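Local coordinates for protease Do-like 8, chloroplastic (Arabidopsis thaliana, PDB 4IC6), which probably cleaves proteins in the chloroplast thylakoid, as a serine endopeptidase of the HtrA (Deg) type, at residues L150-Q155 and G172-L177; I218-F223 and F234-S239; A292-T297 and L349-S354. The protein carries 1 engineered substitution. All blocks are in the same frame, centred on the assembly; numbering follows the deposited sequence.

Interaction 1. Residues L150-Q155 and G172-L177; sequences LKVGQQ and GVISGL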
loop_
_atom_site.group_PDB
_atom_site.type_symbol
_atom_site.label_atom_id
_atom_site.label_comp_id
_atom_site.label_asym_id
_atom_site.label_seq_id
_atom_site.Cartn_x
_atom_site.Cartn_y
_atom_site.Cartn_z
ATOM N N LEU A 150 30.235 -24.744 -6.775
ATOM C CA LEU A 150 30.060 -23.564 -5.909
ATOM C C LEU A 150 29.783 -23.949 -4.467
ATOM O O LEU A 150 29.116 -24.946 -4.212
ATOM C CB LEU A 150 28.913 -22.680 -6.414
ATOM C CG LEU A 150 29.249 -21.785 -7.599
ATOM C CD1 LEU A 150 28.008 -20.993 -8.007
ATOM C CD2 LEU A 150 30.392 -20.844 -7.209
ATOM N N LYS A 151 30.307 -23.158 -3.533
ATOM C CA LYS A 151 30.096 -23.377 -2.108
ATOM C C LYS A 151 29.423 -22.148 -1.524
ATOM O O LYS A 151 29.826 -21.018 -1.818
ATOM C CB LYS A 151 31.435 -23.565 -1.384
ATOM C CG LYS A 151 32.239 -24.777 -1.789
ATOM C CD LYS A 151 31.438 -26.028 -1.551
ATOM C CE LYS A 151 32.349 -27.224 -1.351
ATOM N NZ LYS A 151 32.116 -28.271 -2.386
ATOM N N VAL A 152 28.410 -22.370 -0.695
ATOM C CA VAL A 152 27.783 -21.276 0.039
ATOM C C VAL A 152 28.866 -20.619 0.882
ATOM O O VAL A 152 29.626 -21.297 1.580
ATOM C CB VAL A 152 26.625 -21.780 0.918
ATOM C CG1 VAL A 152 26.209 -20.698 1.926
ATOM C CG2 VAL A 152 25.454 -22.204 0.046
ATOM N N GLY A 153 28.970 -19.304 0.766
ATOM C CA GLY A 153 29.970 -18.556 1.492
ATOM C C GLY A 153 31.003 -17.931 0.582
ATOM O O GLY A 153 31.740 -17.029 0.992
ATOM N N GLN A 154 31.079 -18.418 -0.652
ATOM C CA GLN A 154 32.037 -17.866 -1.611
ATOM C C GLN A 154 31.665 -16.437 -1.963
ATOM O O GLN A 154 30.486 -16.100 -2.030
ATOM C CB GLN A 154 32.016 -18.666 -2.911
ATOM C CG GLN A 154 32.899 -19.861 -2.921
ATOM C CD GLN A 154 32.899 -20.532 -4.278
ATOM O OE1 GLN A 154 32.475 -21.681 -4.412
ATOM N NE2 GLN A 154 33.381 -19.810 -5.302
ATOM N N GLN A 155 32.681 -15.627 -2.239
ATOM C CA GLN A 155 32.493 -14.236 -2.631
ATOM C C GLN A 155 31.931 -14.221 -4.046
ATOM O O GLN A 155 32.336 -15.030 -4.897
ATOM C CB GLN A 155 33.851 -13.525 -2.637
ATOM C CG GLN A 155 33.808 -12.063 -3.095
ATOM C CD GLN A 155 35.210 -11.509 -3.308
ATOM O OE1 GLN A 155 35.982 -12.042 -4.100
ATOM N NE2 GLN A 155 35.551 -10.451 -2.583
ATOM N N GLY A 172 28.522 -9.680 -2.578
ATOM C CA GLY A 172 28.146 -10.406 -1.384
ATOM C C GLY A 172 28.696 -11.814 -1.447
ATOM O O GLY A 172 29.767 -12.062 -2.018
ATOM N N VAL A 173 27.977 -12.742 -0.841
ATOM C CA VAL A 173 28.385 -14.135 -0.886
ATOM C C VAL A 173 27.336 -14.988 -1.557
ATOM O O VAL A 173 26.177 -14.591 -1.675
ATOM C CB VAL A 173 28.607 -14.708 0.530
ATOM C CG1 VAL A 173 29.715 -13.934 1.232
ATOM C CG2 VAL A 173 27.298 -14.637 1.323
ATOM N N ILE A 174 27.742 -16.186 -1.958
ATOM C CA ILE A 174 26.770 -17.197 -2.307
ATOM C C ILE A 174 26.007 -17.556 -1.024
ATOM O O ILE A 174 26.601 -17.994 -0.032
ATOM C CB ILE A 174 27.450 -18.454 -2.880
ATOM C CG1 ILE A 174 28.260 -18.103 -4.129
ATOM C CG2 ILE A 174 26.419 -19.519 -3.194
ATOM C CD1 ILE A 174 27.459 -17.337 -5.199
ATOM N N SER A 175 24.690 -17.376 -1.068
ATOM C CA SER A 175 23.827 -17.457 0.117
ATOM C C SER A 175 23.071 -18.772 0.155
ATOM O O SER A 175 22.730 -19.269 1.221
ATOM C CB SER A 175 22.805 -16.312 0.094
ATOM O OG SER A 175 21.773 -16.522 1.054
ATOM N N GLY A 176 22.828 -19.344 -1.015
ATOM C CA GLY A 176 22.082 -20.591 -1.106
ATOM C C GLY A 176 22.212 -21.205 -2.486
ATOM O O GLY A 176 22.575 -20.524 -3.454
ATOM N N LEU A 177 21.941 -22.497 -2.594
ATOM C CA LEU A 177 22.117 -23.151 -3.878
ATOM C C LEU A 177 20.853 -23.908 -4.202
ATOM O O LEU A 177 20.096 -24.277 -3.303
ATOM C CB LEU A 177 23.325 -24.098 -3.839
ATOM C CG LEU A 177 24.715 -23.713 -4.357
ATOM C CD1 LEU A 177 24.801 -22.304 -4.965
ATOM C CD2 LEU A 177 25.800 -23.965 -3.307
#
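The loop 150-155 makes a type II turn from Lys151 to Gln154 and lies antiparallel to strand 168-176, held by two backbone hydrogen bonds that both use Ile174. Gly153 N meets Ile174 O at 2.8 Å, in the carbonyl plane and on a lone pair, whereas Ile174 N reaches Gln154 O at 2.7 Å, nearly along the C=O axis. Gly153 has a positive phi of 114°, at which a CB would collide with the preceding carbonyl oxygen. Gln154 reinforces the turn, its amide OE1 accepting Lys151 N (2.8 Å) from above the carbonyl plane.

Val152, with CG1 anti to the backbone N (chi1 166°), spreads its methyls over different partners. CG1 rests on Ile174 O at 3.4 Å, and CG2 slides past Leu177 CD2 at 3.8 Å, beside Gly176. An alanine here would lose both methyls and would probably loosen the packing of the turn on Leu177 and on Leu169 of the second subunit. Ile174 points into the turn, its CB 3.7 Å from Lys151 O, and also touches Ile193 and Ile216, a burial that suits a branched apolar residue. Ser175 OG bonds Leu169 O of the second subunit. Ser175 and Gly176 both pair with Gln194, a classic beta bulge in strand 168-176, just before the chain turns a corner at Leu177 in the second barrel of this trypsin-like domain.

Interaction 2. Residues I218-F223 and F234-S239; sequences INTAIF and FAIPSS
Two side-chain pairs carry this contact. Thr220 crosses Ile236 obliquely, and Ile222 crosses Phe234 at about a right angle. Thr220 has OG1 anti to its carbonyl carbon (chi1 -58°), which brings the hydroxyl against Ile236 CG1 at 3.2 Å. From there Thr220 OG1 donates to Ile218 O (2.7 Å), standing above the carbonyl plane, and also bonds Asn81 ND2. Ile218 O is thus gripped twice, since Ile236 N binds it as well at 3.0 Å, again from above the plane. Threonine suits the place because its hydroxyl serves both Ile218 O and Asn81 while its side chain also packs on Ile181.

Further along, Ile222 holds CG1 in the crowded position between N and carbonyl carbon (chi1 58°). Its CD1 comes to the Phe234 ring at CE2 (3.7 Å), obliquely, with CG2 near Phe234 CD2. Ile181, of strand 179-182, touches both of these side chains.

Between the strands, Thr220 N bonds Phe234 O at 2.9 Å in the carbonyl plane, and a water bridges Thr220 O to Phe234 N. Ala235 is small enough for its CB to sit 3.3 Å from Ile218 O.

Asn219 turns its ND2 to Asn203 O, near Ala204, the engineered residue at the predicted nucleophile position, while Thr220 touches Asp126, the predicted triad acid. The pair belongs to the second barrel, and 218-223, running past the predicted triad, probably corresponds to the segment beside the active-site cleft in chymotrypsin-like proteases.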
loop_
_atom_site.group_PDB
_atom_site.type_symbol
_atom_site.label_atom_id
_atom_site.label_comp_id
_atom_site.label_asym_id
_atom_site.label_seq_id
_atom_site.Cartn_x
_atom_site.Cartn_y
_atom_site.Cartn_z
ATOM N N ILE A 218 23.895 -15.768 -14.305
ATOM C CA ILE A 218 23.345 -14.523 -14.843
ATOM C C ILE A 218 22.359 -13.907 -13.841
ATOM O O ILE A 218 21.317 -14.511 -13.543
ATOM C CB ILE A 218 22.579 -14.759 -16.146
ATOM C CG1 ILE A 218 23.526 -15.276 -17.244
ATOM C CG2 ILE A 218 21.881 -13.464 -16.607
ATOM C CD1 ILE A 218 24.487 -14.233 -17.793
ATOM N N ASN A 219 22.689 -12.711 -13.347
ATOM C CA ASN A 219 21.806 -11.951 -12.447
ATOM C C ASN A 219 20.382 -11.880 -13.000
ATOM O O ASN A 219 20.155 -11.404 -14.127
ATOM C CB ASN A 219 22.338 -10.520 -12.232
ATOM C CG ASN A 219 23.820 -10.480 -11.927
ATOM O OD1 ASN A 219 24.334 -11.336 -11.230
ATOM N ND2 ASN A 219 24.515 -9.471 -12.455
ATOM N N THR A 220 19.410 -12.315 -12.203
ATOM C CA THR A 220 18.061 -12.431 -12.720
ATOM C C THR A 220 17.004 -11.756 -11.860
ATOM O O THR A 220 16.816 -12.106 -10.690
ATOM C CB THR A 220 17.721 -13.920 -12.981
ATOM O OG1 THR A 220 18.689 -14.444 -13.908
ATOM C CG2 THR A 220 16.309 -14.078 -13.530
ATOM N N ALA A 221 16.291 -10.799 -12.462
ATOM C CA ALA A 221 15.267 -10.052 -11.748
ATOM C C ALA A 221 14.119 -10.983 -11.349
ATOM O O ALA A 221 13.741 -11.875 -12.111
ATOM C CB ALA A 221 14.747 -8.918 -12.603
ATOM N N ILE A 222 13.562 -10.773 -10.156
ATOM C CA ILE A 222 12.471 -11.624 -9.666
ATOM C C ILE A 222 11.287 -10.794 -9.183
ATOM O O ILE A 222 11.393 -9.581 -9.016
ATOM C CB ILE A 222 12.901 -12.497 -8.473
ATOM C CG1 ILE A 222 13.410 -11.605 -7.348
ATOM C CG2 ILE A 222 13.960 -13.526 -8.872
ATOM C CD1 ILE A 222 13.406 -12.294 -5.974
ATOM N N PHE A 223 10.158 -11.459 -8.965
ATOM C CA PHE A 223 9.045 -10.877 -8.215
ATOM C C PHE A 223 8.901 -11.681 -6.911
ATOM O O PHE A 223 8.913 -12.907 -6.955
ATOM C CB PHE A 223 7.751 -11.013 -9.010
ATOM C CG PHE A 223 7.628 -10.050 -10.174
ATOM C CD1 PHE A 223 8.017 -8.722 -10.050
ATOM C CD2 PHE A 223 7.101 -10.479 -11.388
ATOM C CE1 PHE A 223 7.883 -7.835 -11.126
ATOM C CE2 PHE A 223 6.974 -9.602 -12.464
ATOM C CZ PHE A 223 7.367 -8.283 -12.329
ATOM N N PHE A 234 19.094 -13.471 -6.972
ATOM C CA PHE A 234 19.220 -14.754 -7.661
ATOM C C PHE A 234 19.914 -14.636 -9.001
ATOM O O PHE A 234 19.848 -13.594 -9.638
ATOM C CB PHE A 234 17.836 -15.384 -7.861
ATOM C CG PHE A 234 17.130 -15.653 -6.571
ATOM C CD1 PHE A 234 17.285 -16.874 -5.915
ATOM C CD2 PHE A 234 16.378 -14.660 -5.977
ATOM C CE1 PHE A 234 16.666 -17.104 -4.676
ATOM C CE2 PHE A 234 15.766 -14.871 -4.739
ATOM C CZ PHE A 234 15.915 -16.098 -4.095
ATOM N N ALA A 235 20.566 -15.721 -9.406
ATOM C CA ALA A 235 21.167 -15.839 -10.748
ATOM C C ALA A 235 20.956 -17.242 -11.307
ATOM O O ALA A 235 20.994 -18.236 -10.570
ATOM C CB ALA A 235 22.675 -15.509 -10.712
ATOM N N ILE A 236 20.734 -17.322 -12.614
ATOM C CA ILE A 236 20.710 -18.603 -13.299
ATOM C C ILE A 236 22.121 -19.187 -13.314
ATOM O O ILE A 236 23.073 -18.517 -13.710
ATOM C CB ILE A 236 20.219 -18.393 -14.733
ATOM C CG1 ILE A 236 18.927 -17.571 -14.704
ATOM C CG2 ILE A 236 19.989 -19.728 -15.436
ATOM C CD1 ILE A 236 18.556 -16.934 -16.084
ATOM N N PRO A 237 22.273 -20.447 -12.884
ATOM C CA PRO A 237 23.633 -20.992 -12.787
ATOM C C PRO A 237 24.298 -21.147 -14.165
ATOM O O PRO A 237 23.629 -21.481 -15.130
ATOM C CB PRO A 237 23.428 -22.362 -12.124
ATOM C CG PRO A 237 22.032 -22.730 -12.422
ATOM C CD PRO A 237 21.244 -21.431 -12.520
ATOM N N SER A 238 25.607 -20.929 -14.227
ATOM C CA SER A 238 26.344 -21.063 -15.475
ATOM C C SER A 238 26.173 -22.460 -16.089
ATOM O O SER A 238 26.250 -22.617 -17.306
ATOM C CB SER A 238 27.822 -20.750 -15.260
ATOM O OG SER A 238 28.375 -21.588 -14.262
ATOM N N SER A 239 25.935 -23.469 -15.258
ATOM C CA SER A 239 25.727 -24.820 -15.777
ATOM C C SER A 239 24.496 -24.838 -16.667
ATOM O O SER A 239 24.471 -25.513 -17.689
ATOM C CB SER A 239 25.563 -25.839 -14.653
ATOM O OG SER A 239 24.413 -25.547 -13.877
HETATM O O HOH W 1 17.155 -11.616 -7.911
#

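Interaction 3. Residues A292-T297 and L349-S354; sequences AGLHPT and LELKIS
Apolar packing carries this contact. Leu351, with CG anti to its carbonyl carbon (chi1 -64°), reaches from strand 347-357 toward the end of helix 288-292 and divides its methyls. The Leu351 and Leu294 side chains cross obliquely, with Leu351 CD1 and Leu294 CD1 only 3.4 Å apart, tighter than usual van der Waals contact. Leu294 reaches this point with an unusual chi1 of -124°, consistent with a crowded fit. Two residues along the strand, Ile353 also points toward the loop and meets Ala292 more loosely, CB to CB at 4.3 Å.

A second kind of contact sets methyl groups against backbone carbonyls. Leu351 CD2 lies 3.3 Å from Ala292 O, and Leu351 CD1 lies 3.2 Å from Gly293 O, whose polar partner is Arg344. Ala292 CB in turn rests on Lys352 O at 3.5 Å, a closeness that suits the small side chain of alanine.

The helix end is shaped by Gly293, whose positive phi (97°) completes a Schellman motif; a CB there would strike the preceding carbonyl. The Schellman-capped helix 288-292 and its exit loop thus pack on strand 347-357 in the PDZ domain, which is probably of the circularly permuted type found in Deg proteases.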
loop_
_atom_site.group_PDB
_atom_site.type_symbol
_atom_site.label_atom_id
_atom_site.label_comp_id
_atom_site.label_asym_id
_atom_site.label_seq_id
_atom_site.Cartn_x
_atom_site.Cartn_y
_atom_site.Cartn_z
ATOM N N ALA A 292 -1.337 -43.057 -17.540
ATOM C CA ALA A 292 -0.315 -43.927 -16.956
ATOM C C ALA A 292 -0.640 -44.309 -15.506
ATOM O O ALA A 292 -0.078 -45.265 -14.972
ATOM C CB ALA A 292 1.054 -43.268 -17.038
ATOM N N GLY A 293 -1.532 -43.554 -14.871
ATOM C CA GLY A 293 -1.986 -43.880 -13.528
ATOM C C GLY A 293 -1.273 -43.130 -12.414
ATOM O O GLY A 293 -1.281 -43.559 -11.260
ATOM N N LEU A 294 -0.645 -42.010 -12.749
ATOM C CA LEU A 294 0.012 -41.186 -11.740
ATOM C C LEU A 294 -1.057 -40.490 -10.895
ATOM O O LEU A 294 -1.981 -39.880 -11.436
ATOM C CB LEU A 294 0.929 -40.162 -12.411
ATOM C CG LEU A 294 2.419 -40.106 -12.043
ATOM C CD1 LEU A 294 3.037 -41.493 -11.932
ATOM C CD2 LEU A 294 3.178 -39.258 -13.072
ATOM N N HIS A 295 -0.952 -40.593 -9.568
ATOM C CA HIS A 295 -1.946 -39.971 -8.701
ATOM C C HIS A 295 -1.443 -38.659 -8.111
ATOM O O HIS A 295 -0.280 -38.550 -7.716
ATOM C CB HIS A 295 -2.385 -40.930 -7.597
ATOM N N PRO A 296 -2.321 -37.645 -8.066
ATOM C CA PRO A 296 -1.976 -36.328 -7.543
ATOM C C PRO A 296 -2.236 -36.258 -6.036
ATOM O O PRO A 296 -2.467 -37.293 -5.408
ATOM C CB PRO A 296 -2.954 -35.418 -8.274
ATOM C CG PRO A 296 -4.164 -36.230 -8.365
ATOM C CD PRO A 296 -3.704 -37.668 -8.568
ATOM N N THR A 297 -2.213 -35.043 -5.495
ATOM C CA THR A 297 -2.287 -34.793 -4.055
ATOM C C THR A 297 -3.558 -34.009 -3.706
ATOM O O THR A 297 -3.820 -32.947 -4.288
ATOM C CB THR A 297 -1.059 -33.967 -3.581
ATOM O OG1 THR A 297 0.086 -34.822 -3.442
ATOM C CG2 THR A 297 -1.342 -33.275 -2.244
ATOM N N LEU A 349 6.034 -48.640 -5.996
ATOM C CA LEU A 349 5.381 -49.089 -7.233
ATOM C C LEU A 349 6.037 -48.511 -8.483
ATOM O O LEU A 349 6.834 -47.576 -8.400
ATOM C CB LEU A 349 3.893 -48.749 -7.207
ATOM N N GLU A 350 5.687 -49.068 -9.641
ATOM C CA GLU A 350 6.246 -48.626 -10.921
ATOM C C GLU A 350 5.182 -48.311 -11.969
ATOM O O GLU A 350 4.311 -49.136 -12.253
ATOM C CB GLU A 350 7.183 -49.690 -11.490
ATOM C CG GLU A 350 8.443 -49.913 -10.695
ATOM C CD GLU A 350 9.408 -50.821 -11.423
ATOM O OE1 GLU A 350 8.957 -51.570 -12.316
ATOM O OE2 GLU A 350 10.617 -50.778 -11.115
ATOM N N LEU A 351 5.273 -47.120 -12.555
ATOM C CA LEU A 351 4.406 -46.729 -13.659
ATOM C C LEU A 351 5.277 -46.293 -14.835
ATOM O O LEU A 351 6.291 -45.613 -14.649
ATOM C CB LEU A 351 3.462 -45.597 -13.239
ATOM C CG LEU A 351 2.440 -45.908 -12.137
ATOM C CD1 LEU A 351 1.697 -44.644 -11.726
ATOM C CD2 LEU A 351 1.458 -46.988 -12.582
ATOM N N LYS A 352 4.889 -46.701 -16.039
ATOM C CA LYS A 352 5.655 -46.390 -17.240
ATOM C C LYS A 352 4.949 -45.304 -18.045
ATOM O O LYS A 352 3.719 -45.216 -18.042
ATOM C CB LYS A 352 5.853 -47.648 -18.090
ATOM C CG LYS A 352 7.018 -48.541 -17.669
ATOM C CD LYS A 352 7.077 -49.777 -18.566
ATOM C CE LYS A 352 8.499 -50.291 -18.767
ATOM N NZ LYS A 352 8.590 -51.201 -19.956
ATOM N N ILE A 353 5.727 -44.477 -18.734
ATOM C CA ILE A 353 5.163 -43.338 -19.444
ATOM C C ILE A 353 6.053 -42.902 -20.600
ATOM O O ILE A 353 7.277 -42.936 -20.516
ATOM C CB ILE A 353 4.921 -42.149 -18.480
ATOM C CG1 ILE A 353 4.116 -41.037 -19.155
ATOM C CG2 ILE A 353 6.232 -41.600 -17.966
ATOM C CD1 ILE A 353 3.653 -39.956 -18.191
ATOM N N SER A 354 5.427 -42.497 -21.693
ATOM C CA SER A 354 6.170 -41.934 -22.798
ATOM C C SER A 354 6.342 -40.448 -22.529
ATOM O O SER A 354 5.412 -39.789 -22.064
ATOM C CB SER A 354 5.413 -42.150 -24.104
ATOM O OG SER A 354 5.460 -43.508 -24.498
#

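In the fold
Interactions 1 and 2 both belong to the second six-stranded barrel of the protease domain, their centres about 14 Å apart and without touching. Each is buried and built on backbone hydrogen bonds, but their surroundings differ: 150-155 with 172-177 lies on the face that meets the second subunit, whereas 218-223 with 234-239 lies close to the spatial centre of the chain beside the predicted catalytic residues, where hydroxyl and amide groups mingle with apolar ones. Interaction 3, about 33 Å centre to centre from interaction 2, sits in the PDZ domain. It is only partly buried and relies on methyl groups against methyls and carbonyls, joining a helix end to a strand instead of pairing backbones.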